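Local coordinates for protein serine acetyltransferase (Bacteroides vulgatus ATCC 8482, PDB 3F1X) that probably transfers an acetyl group from acetyl-CoA to serine, the activating step of bacterial cysteine biosynthesis, at residues L126-A137 and I157-I165; H201-V212 and I219-T230. All coordinates share one frame; numbering follows the deposited sequence.

Contact 1. Residues L126-A137 and I157-I165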
# COMPACT_ATOMS: atom_id res chain seq x y z
N LEU A 126 5.11 30.26 12.81
CA LEU A 126 3.86 29.82 12.22
C LEU A 126 2.96 29.25 13.31
O LEU A 126 1.76 29.48 13.32
CB LEU A 126 4.12 28.77 11.13
CG LEU A 126 4.79 29.31 9.87
CD1 LEU A 126 5.04 28.18 8.89
CD2 LEU A 126 3.92 30.38 9.23
N ARG A 127 3.56 28.51 14.24
CA ARG A 127 2.81 27.93 15.35
C ARG A 127 2.17 29.04 16.18
O ARG A 127 1.02 28.92 16.60
CB ARG A 127 3.72 27.09 16.24
CG ARG A 127 3.04 26.55 17.49
CD ARG A 127 4.05 25.91 18.43
NE ARG A 127 4.52 24.63 17.94
CZ ARG A 127 5.44 23.89 18.55
NH1 ARG A 127 5.99 24.31 19.68
NH2 ARG A 127 5.82 22.73 18.02
N ARG A 128 2.93 30.11 16.41
CA ARG A 128 2.43 31.24 17.19
C ARG A 128 1.24 31.91 16.51
O ARG A 128 0.27 32.28 17.16
CB ARG A 128 3.52 32.29 17.40
CG ARG A 128 4.70 31.82 18.21
CD ARG A 128 5.67 32.96 18.49
NE ARG A 128 6.94 32.46 18.98
CZ ARG A 128 8.07 32.50 18.28
NH1 ARG A 128 8.08 33.03 17.07
NH2 ARG A 128 9.19 32.01 18.80
N ILE A 129 1.33 32.09 15.19
CA ILE A 129 0.24 32.73 14.47
C ILE A 129 -0.98 31.82 14.38
O ILE A 129 -2.09 32.24 14.69
CB ILE A 129 0.66 33.13 13.03
CG1 ILE A 129 1.87 34.06 13.09
CG2 ILE A 129 -0.51 33.84 12.35
CD1 ILE A 129 2.42 34.45 11.73
N LEU A 130 -0.76 30.58 13.98
CA LEU A 130 -1.86 29.64 13.86
C LEU A 130 -2.56 29.47 15.20
O LEU A 130 -3.76 29.27 15.23
CB LEU A 130 -1.35 28.29 13.34
CG LEU A 130 -0.87 28.39 11.89
CD1 LEU A 130 -0.18 27.10 11.47
CD2 LEU A 130 -2.06 28.68 11.00
N ALA A 131 -1.81 29.57 16.29
CA ALA A 131 -2.41 29.45 17.62
C ALA A 131 -3.51 30.51 17.80
O ALA A 131 -4.55 30.24 18.39
CB ALA A 131 -1.33 29.60 18.71
N THR A 132 -3.28 31.72 17.28
CA THR A 132 -4.28 32.77 17.41
C THR A 132 -5.49 32.47 16.53
O THR A 132 -6.62 32.84 16.86
CB THR A 132 -3.71 34.17 17.04
OG1 THR A 132 -3.46 34.25 15.64
CG2 THR A 132 -2.42 34.42 17.82
N ASP A 133 -5.25 31.81 15.39
CA ASP A 133 -6.34 31.46 14.48
C ASP A 133 -7.24 30.41 15.15
O ASP A 133 -8.46 30.47 15.04
CB ASP A 133 -5.82 30.89 13.16
CG ASP A 133 -4.91 31.85 12.42
OD1 ASP A 133 -5.18 33.07 12.45
OD2 ASP A 133 -3.94 31.39 11.80
N VAL A 134 -6.62 29.45 15.84
CA VAL A 134 -7.39 28.42 16.53
C VAL A 134 -8.21 29.05 17.65
O VAL A 134 -9.36 28.68 17.88
CB VAL A 134 -6.48 27.34 17.14
CG1 VAL A 134 -7.30 26.41 18.01
CG2 VAL A 134 -5.79 26.55 16.04
N GLU A 135 -7.61 30.01 18.36
CA GLU A 135 -8.31 30.69 19.45
C GLU A 135 -9.52 31.46 18.93
O GLU A 135 -10.58 31.44 19.54
CB GLU A 135 -7.37 31.67 20.16
CG GLU A 135 -6.32 31.00 21.02
CD GLU A 135 -5.21 31.96 21.41
OE1 GLU A 135 -5.52 33.05 21.92
OE2 GLU A 135 -4.02 31.61 21.21
N ALA A 136 -9.34 32.14 17.80
CA ALA A 136 -10.42 32.90 17.20
C ALA A 136 -11.53 31.97 16.74
O ALA A 136 -12.72 32.30 16.84
CB ALA A 136 -9.90 33.71 16.01
N ALA A 137 -11.16 30.78 16.26
CA ALA A 137 -12.14 29.81 15.79
C ALA A 137 -12.96 29.26 16.96
O ALA A 137 -14.15 28.99 16.82
CB ALA A 137 -11.45 28.66 15.06
N ILE A 157 -9.05 25.44 9.72
CA ILE A 157 -7.70 25.46 10.26
C ILE A 157 -6.71 24.84 9.28
O ILE A 157 -5.58 25.29 9.17
CB ILE A 157 -7.60 24.71 11.60
CG1 ILE A 157 -8.50 25.38 12.63
CG2 ILE A 157 -6.16 24.73 12.11
CD1 ILE A 157 -8.09 26.80 12.96
N ARG A 158 -7.16 23.82 8.57
CA ARG A 158 -6.32 23.14 7.59
C ARG A 158 -6.02 24.07 6.42
O ARG A 158 -4.88 24.14 5.97
CB ARG A 158 -7.02 21.87 7.09
CG ARG A 158 -7.11 20.80 8.16
CD ARG A 158 -7.94 19.60 7.74
NE ARG A 158 -8.00 18.60 8.81
CZ ARG A 158 -8.66 17.45 8.72
NH1 ARG A 158 -8.66 16.60 9.75
NH2 ARG A 158 -9.32 17.14 7.61
N ALA A 159 -7.04 24.77 5.93
CA ALA A 159 -6.86 25.70 4.82
C ALA A 159 -5.96 26.86 5.24
O ALA A 159 -5.04 27.23 4.51
CB ALA A 159 -8.21 26.22 4.34
N ILE A 160 -6.23 27.43 6.41
CA ILE A 160 -5.44 28.55 6.91
C ILE A 160 -4.00 28.11 7.16
O ILE A 160 -3.06 28.86 6.89
CB ILE A 160 -6.08 29.13 8.20
CG1 ILE A 160 -7.44 29.73 7.86
CG2 ILE A 160 -5.18 30.21 8.81
CD1 ILE A 160 -8.27 30.08 9.07
N SER A 161 -3.82 26.90 7.67
CA SER A 161 -2.48 26.38 7.91
C SER A 161 -1.74 26.27 6.59
O SER A 161 -0.60 26.73 6.47
CB SER A 161 -2.54 25.01 8.58
OG SER A 161 -3.10 25.10 9.87
N ASN A 162 -2.38 25.65 5.59
CA ASN A 162 -1.77 25.48 4.28
C ASN A 162 -1.40 26.85 3.70
O ASN A 162 -0.32 27.04 3.13
CB ASN A 162 -2.72 24.76 3.30
CG ASN A 162 -2.65 23.24 3.41
OD1 ASN A 162 -2.69 22.68 4.50
ND2 ASN A 162 -2.57 22.57 2.26
N TYR A 163 -2.32 27.81 3.85
CA TYR A 163 -2.08 29.17 3.37
C TYR A 163 -0.83 29.80 4.00
O TYR A 163 0.06 30.26 3.30
CB TYR A 163 -3.28 30.08 3.67
CG TYR A 163 -2.89 31.53 3.71
CD1 TYR A 163 -2.53 32.21 2.55
CD2 TYR A 163 -2.74 32.20 4.93
CE1 TYR A 163 -2.02 33.52 2.60
CE2 TYR A 163 -2.24 33.50 4.98
CZ TYR A 163 -1.88 34.15 3.82
OH TYR A 163 -1.36 35.42 3.90
N ARG A 164 -0.78 29.83 5.33
CA ARG A 164 0.38 30.43 6.00
C ARG A 164 1.67 29.71 5.64
O ARG A 164 2.73 30.34 5.56
CB ARG A 164 0.18 30.48 7.52
CG ARG A 164 -0.98 31.39 7.93
CD ARG A 164 -0.85 31.85 9.38
NE ARG A 164 -2.05 32.52 9.88
CZ ARG A 164 -2.45 33.74 9.52
NH1 ARG A 164 -1.74 34.44 8.64
NH2 ARG A 164 -3.55 34.25 10.04
N ILE A 165 1.59 28.41 5.40
CA ILE A 165 2.78 27.66 5.01
C ILE A 165 3.21 28.10 3.61
O ILE A 165 4.39 28.36 3.35
CB ILE A 165 2.49 26.14 5.01
CG1 ILE A 165 2.42 25.63 6.44
CG2 ILE A 165 3.56 25.40 4.22
CD1 ILE A 165 1.93 24.21 6.57

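Contact 2. Residues H201-V212 and I219-T230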
# COMPACT_ATOMS: atom_id res chain seq x y z
N HIS A 201 -3.57 38.27 12.18
CA HIS A 201 -3.75 37.29 13.24
C HIS A 201 -5.22 37.07 13.57
O HIS A 201 -6.10 37.79 13.10
CB HIS A 201 -3.00 37.74 14.50
CG HIS A 201 -1.51 37.66 14.37
ND1 HIS A 201 -0.85 37.88 13.18
CD2 HIS A 201 -0.55 37.41 15.29
CE1 HIS A 201 0.45 37.77 13.37
NE2 HIS A 201 0.66 37.48 14.64
N HIS A 202 -5.48 36.05 14.39
CA HIS A 202 -6.84 35.73 14.81
C HIS A 202 -7.80 35.72 13.63
O HIS A 202 -8.87 36.32 13.67
CB HIS A 202 -7.31 36.73 15.87
CG HIS A 202 -6.47 36.73 17.11
ND1 HIS A 202 -5.25 37.37 17.19
CD2 HIS A 202 -6.65 36.12 18.30
CE1 HIS A 202 -4.72 37.16 18.38
NE2 HIS A 202 -5.55 36.40 19.07
N PHE A 203 -7.41 35.05 12.56
CA PHE A 203 -8.25 34.97 11.38
C PHE A 203 -9.10 33.71 11.48
O PHE A 203 -8.62 32.67 11.93
CB PHE A 203 -7.38 34.90 10.12
CG PHE A 203 -8.17 34.77 8.85
CD1 PHE A 203 -9.06 35.77 8.46
CD2 PHE A 203 -8.01 33.65 8.02
CE1 PHE A 203 -9.79 35.67 7.26
CE2 PHE A 203 -8.74 33.54 6.83
CZ PHE A 203 -9.63 34.55 6.45
N THR A 204 -10.36 33.79 11.08
CA THR A 204 -11.20 32.61 11.15
C THR A 204 -12.15 32.55 9.97
O THR A 204 -12.59 33.57 9.45
CB THR A 204 -12.00 32.58 12.47
OG1 THR A 204 -12.62 31.29 12.63
CG2 THR A 204 -13.06 33.64 12.48
N ILE A 205 -12.43 31.33 9.52
CA ILE A 205 -13.35 31.09 8.42
C ILE A 205 -14.35 30.08 8.95
O ILE A 205 -13.98 28.97 9.34
CB ILE A 205 -12.61 30.50 7.20
CG1 ILE A 205 -11.66 31.55 6.61
CG2 ILE A 205 -13.63 30.04 6.16
CD1 ILE A 205 -10.77 31.04 5.49
N ASP A 206 -15.62 30.47 8.98
CA ASP A 206 -16.67 29.59 9.48
C ASP A 206 -17.24 28.73 8.35
O ASP A 206 -17.78 29.27 7.39
CB ASP A 206 -17.80 30.42 10.10
CG ASP A 206 -18.44 29.75 11.29
OD1 ASP A 206 -18.59 28.51 11.27
OD2 ASP A 206 -18.81 30.46 12.25
N HIS A 207 -17.13 27.41 8.48
CA HIS A 207 -17.64 26.49 7.46
C HIS A 207 -16.72 26.62 6.24
O HIS A 207 -15.99 25.68 5.91
CB HIS A 207 -19.09 26.84 7.16
CG HIS A 207 -19.94 27.00 8.39
ND1 HIS A 207 -20.15 25.97 9.28
CD2 HIS A 207 -20.62 28.06 8.87
CE1 HIS A 207 -20.93 26.39 10.26
NE2 HIS A 207 -21.23 27.66 10.04
N GLY A 208 -16.77 27.76 5.56
CA GLY A 208 -15.85 28.04 4.47
C GLY A 208 -15.92 27.55 3.04
O GLY A 208 -15.21 28.11 2.20
N THR A 209 -16.72 26.54 2.73
CA THR A 209 -16.79 26.06 1.34
C THR A 209 -17.17 27.20 0.40
O THR A 209 -18.15 27.90 0.62
CB THR A 209 -17.79 24.91 1.21
OG1 THR A 209 -17.34 23.81 2.01
CG2 THR A 209 -17.91 24.44 -0.24
N GLY A 210 -16.38 27.40 -0.65
CA GLY A 210 -16.67 28.46 -1.59
C GLY A 210 -15.95 29.77 -1.33
O GLY A 210 -16.07 30.72 -2.11
N VAL A 211 -15.22 29.85 -0.22
CA VAL A 211 -14.49 31.07 0.08
C VAL A 211 -13.38 31.26 -0.95
O VAL A 211 -12.68 30.31 -1.28
CB VAL A 211 -13.85 31.02 1.48
CG1 VAL A 211 -12.77 32.09 1.61
CG2 VAL A 211 -14.92 31.26 2.55
N VAL A 212 -13.25 32.48 -1.46
CA VAL A 212 -12.20 32.81 -2.43
C VAL A 212 -11.51 34.10 -1.98
O VAL A 212 -12.15 35.15 -1.83
CB VAL A 212 -12.76 33.01 -3.85
CG1 VAL A 212 -11.64 33.45 -4.80
CG2 VAL A 212 -13.37 31.71 -4.36
N ILE A 219 -6.08 41.34 4.55
CA ILE A 219 -7.04 41.13 5.62
C ILE A 219 -6.41 41.44 6.97
O ILE A 219 -5.34 40.91 7.30
CB ILE A 219 -7.54 39.68 5.63
CG1 ILE A 219 -8.20 39.35 4.29
CG2 ILE A 219 -8.53 39.49 6.74
CD1 ILE A 219 -8.65 37.91 4.19
N GLY A 220 -7.09 42.29 7.74
CA GLY A 220 -6.60 42.69 9.05
C GLY A 220 -6.68 41.63 10.13
O GLY A 220 -6.77 40.44 9.84
N ASN A 221 -6.67 42.07 11.38
CA ASN A 221 -6.72 41.13 12.49
C ASN A 221 -8.14 40.90 12.98
O ASN A 221 -9.00 41.77 12.84
CB ASN A 221 -5.87 41.64 13.66
CG ASN A 221 -4.44 41.95 13.25
OD1 ASN A 221 -3.78 41.15 12.58
ND2 ASN A 221 -3.95 43.11 13.65
N ASN A 222 -8.37 39.72 13.54
CA ASN A 222 -9.67 39.35 14.08
C ASN A 222 -10.77 39.45 13.03
O ASN A 222 -11.85 39.95 13.30
CB ASN A 222 -10.01 40.27 15.26
CG ASN A 222 -8.99 40.19 16.38
OD1 ASN A 222 -8.84 39.16 17.04
ND2 ASN A 222 -8.27 41.29 16.60
N VAL A 223 -10.48 38.98 11.82
CA VAL A 223 -11.48 39.02 10.75
C VAL A 223 -12.11 37.64 10.60
O VAL A 223 -11.44 36.63 10.76
CB VAL A 223 -10.85 39.44 9.40
CG1 VAL A 223 -11.91 39.42 8.29
CG2 VAL A 223 -10.25 40.84 9.53
N LYS A 224 -13.42 37.62 10.32
CA LYS A 224 -14.14 36.37 10.16
C LYS A 224 -14.91 36.36 8.84
O LYS A 224 -15.61 37.32 8.53
CB LYS A 224 -15.13 36.15 11.31
CG LYS A 224 -16.01 34.91 11.14
CD LYS A 224 -17.05 34.75 12.24
CE LYS A 224 -16.42 34.39 13.58
NZ LYS A 224 -17.47 33.98 14.57
N LEU A 225 -14.76 35.29 8.09
CA LEU A 225 -15.43 35.13 6.80
C LEU A 225 -16.27 33.86 6.86
O LEU A 225 -15.89 32.88 7.50
CB LEU A 225 -14.39 34.98 5.68
CG LEU A 225 -13.95 36.18 4.84
CD1 LEU A 225 -13.77 37.44 5.68
CD2 LEU A 225 -12.66 35.80 4.13
N TYR A 226 -17.42 33.88 6.19
CA TYR A 226 -18.30 32.72 6.15
C TYR A 226 -18.20 32.04 4.79
O TYR A 226 -17.53 32.54 3.88
CB TYR A 226 -19.75 33.16 6.42
CG TYR A 226 -20.05 33.33 7.89
CD1 TYR A 226 -20.73 32.34 8.59
CD2 TYR A 226 -19.63 34.46 8.59
CE1 TYR A 226 -21.00 32.47 9.96
CE2 TYR A 226 -19.89 34.60 9.96
CZ TYR A 226 -20.58 33.60 10.64
OH TYR A 226 -20.83 33.72 11.99
N GLN A 227 -18.87 30.90 4.65
CA GLN A 227 -18.88 30.14 3.41
C GLN A 227 -19.30 31.00 2.22
O GLN A 227 -20.12 31.91 2.36
CB GLN A 227 -19.86 28.95 3.53
CG GLN A 227 -21.31 29.37 3.87
CD GLN A 227 -21.57 29.48 5.37
OE1 GLN A 227 -20.64 29.60 6.16
NE2 GLN A 227 -22.85 29.46 5.75
N GLY A 228 -18.73 30.69 1.06
CA GLY A 228 -19.06 31.40 -0.17
C GLY A 228 -18.59 32.84 -0.33
O GLY A 228 -18.89 33.48 -1.34
N VAL A 229 -17.87 33.37 0.65
CA VAL A 229 -17.41 34.74 0.55
C VAL A 229 -16.26 34.89 -0.44
O VAL A 229 -15.29 34.13 -0.39
CB VAL A 229 -16.97 35.27 1.92
CG1 VAL A 229 -16.25 36.60 1.77
CG2 VAL A 229 -18.19 35.43 2.81
N THR A 230 -16.39 35.87 -1.33
CA THR A 230 -15.35 36.15 -2.33
C THR A 230 -14.72 37.52 -2.13
O THR A 230 -15.43 38.51 -1.97
CB THR A 230 -15.92 36.12 -3.78
OG1 THR A 230 -16.22 34.78 -4.16
CG2 THR A 230 -14.90 36.70 -4.77
O HOH W 1 -7.88 38.19 10.86
O HOH W 2 -18.14 31.53 -3.60

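Contact 1. Residues L126-A137 and I157-I165
Asp-133 and Arg-164 form a buried salt bridge along the flank, facing the beta-helix, of an otherwise largely apolar contact between helices 123-139 and 155-171. The two helices run nearly antiparallel (156°), their local axes 10.7 Å apart. The arginine chain, extended from CG to NE, lies as a knob among Leu-126, Ile-129, Leu-130 and Asp-133. It grips the carboxylate side-on: NE meets the syn lone pair of OD2 on Asp-133 at 2.9 Å, while NH2 reaches OD1 of the same residue at 3.1 Å. With the two flat groups only 18° from coplanar, both bonds are nearly straight. Ile-129 CG2 covers one guanidinium face, 3.4 Å from Arg-164 CZ, and Leu-130 CD2 touches Arg-164 CD at 3.8 Å. Farther along, the side chains of Val-134 and Ile-157 cross at about a right angle, CG2 of the valine 3.9 Å from CD1 of the isoleucine. Arg-164 also donates to the carbonyls of Ile-199 and Gly-200, at the first turns of the beta-helix. A leucine in its place would probably leave the buried Asp-133 without its countercharge and would take these two donors from the carbonyls of Ile-199 and Gly-200. The arrangement belongs to the alpha-helical N-terminal domain of serine acetyltransferases, here seated on the left-handed beta-helix.

Contact 2. Residues H201-V212 and I219-T230
Thr-204 beside Lys-224 and Asp-206 beside Tyr-226 mark out one face of two successive coils of a left-handed parallel beta-helix, the fold built from hexapeptide repeats. Strands 204-206 and 224-226 run parallel in direct register, so equivalent side chains point the same way and stack coil upon coil. Thr-204 CG2 packs tightly on Lys-224, 3.5 Å from its CB and as close to its CG: the methyl sits between the backbone N and carbonyl carbon of its own residue and leans on the lysine chain, which bends at chi3 (-70°) so that CE also passes close to it. Lys-224 NZ stays 4.4 Å from Asp-206 OD2, too far for a salt bridge. Asp-206 instead offers carbon to its neighbour. Its CB lies over one face of the Tyr-226 ring, 4.0 Å from the centroid and 22° off the normal, as a CH-pi contact.

Ile-205 and Leu-225 point to the opposite face of the strands. There Leu-225 CD2 approaches the edge of the Phe-203 ring, 4.0 Å from CZ, and Ile-219 CD1 crosses the ring obliquely. Phe-203 reaches them because its CG is anti to the backbone N (178°). At the corner, Gly-210 packs on Gly-228, each within a type II turn and at positive phi; a side chain on Gly-210 would run into the Gly-228 backbone. His-207 projects from the preceding bend to bond Asp-192 of the second subunit.

Where the coils turn at the other end, the His-202 and Asn-222 side chains lie alongside each other, and a water joins the backbones: it donates to His-201 O at 2.9 Å and to Gly-220 O at 2.7 Å, and accepts from Val-223 N at 2.9 Å.

In the fold
Contacts 1 and 2 follow one another along the chain, and their centres lie about 12 Å apart. They meet directly where helix 123-139 rests on a turn of the beta-helix: Thr-132 OG1 accepts a hydrogen bond from the backbone N of His-202 at 3.0 Å, and Asp-133 OD1 one from the N of Phe-203, also at 3.0 Å. One carboxylate oxygen thus serves both the interhelical ion pair and the first coil of contact 2, while Phe-203 also packs on Ile-160 and Arg-164. In serine acetyltransferases the active sites lie between the beta-helices of neighbouring subunits; the second subunit's approach to His-207 is consistent with contact 2 bordering such a site.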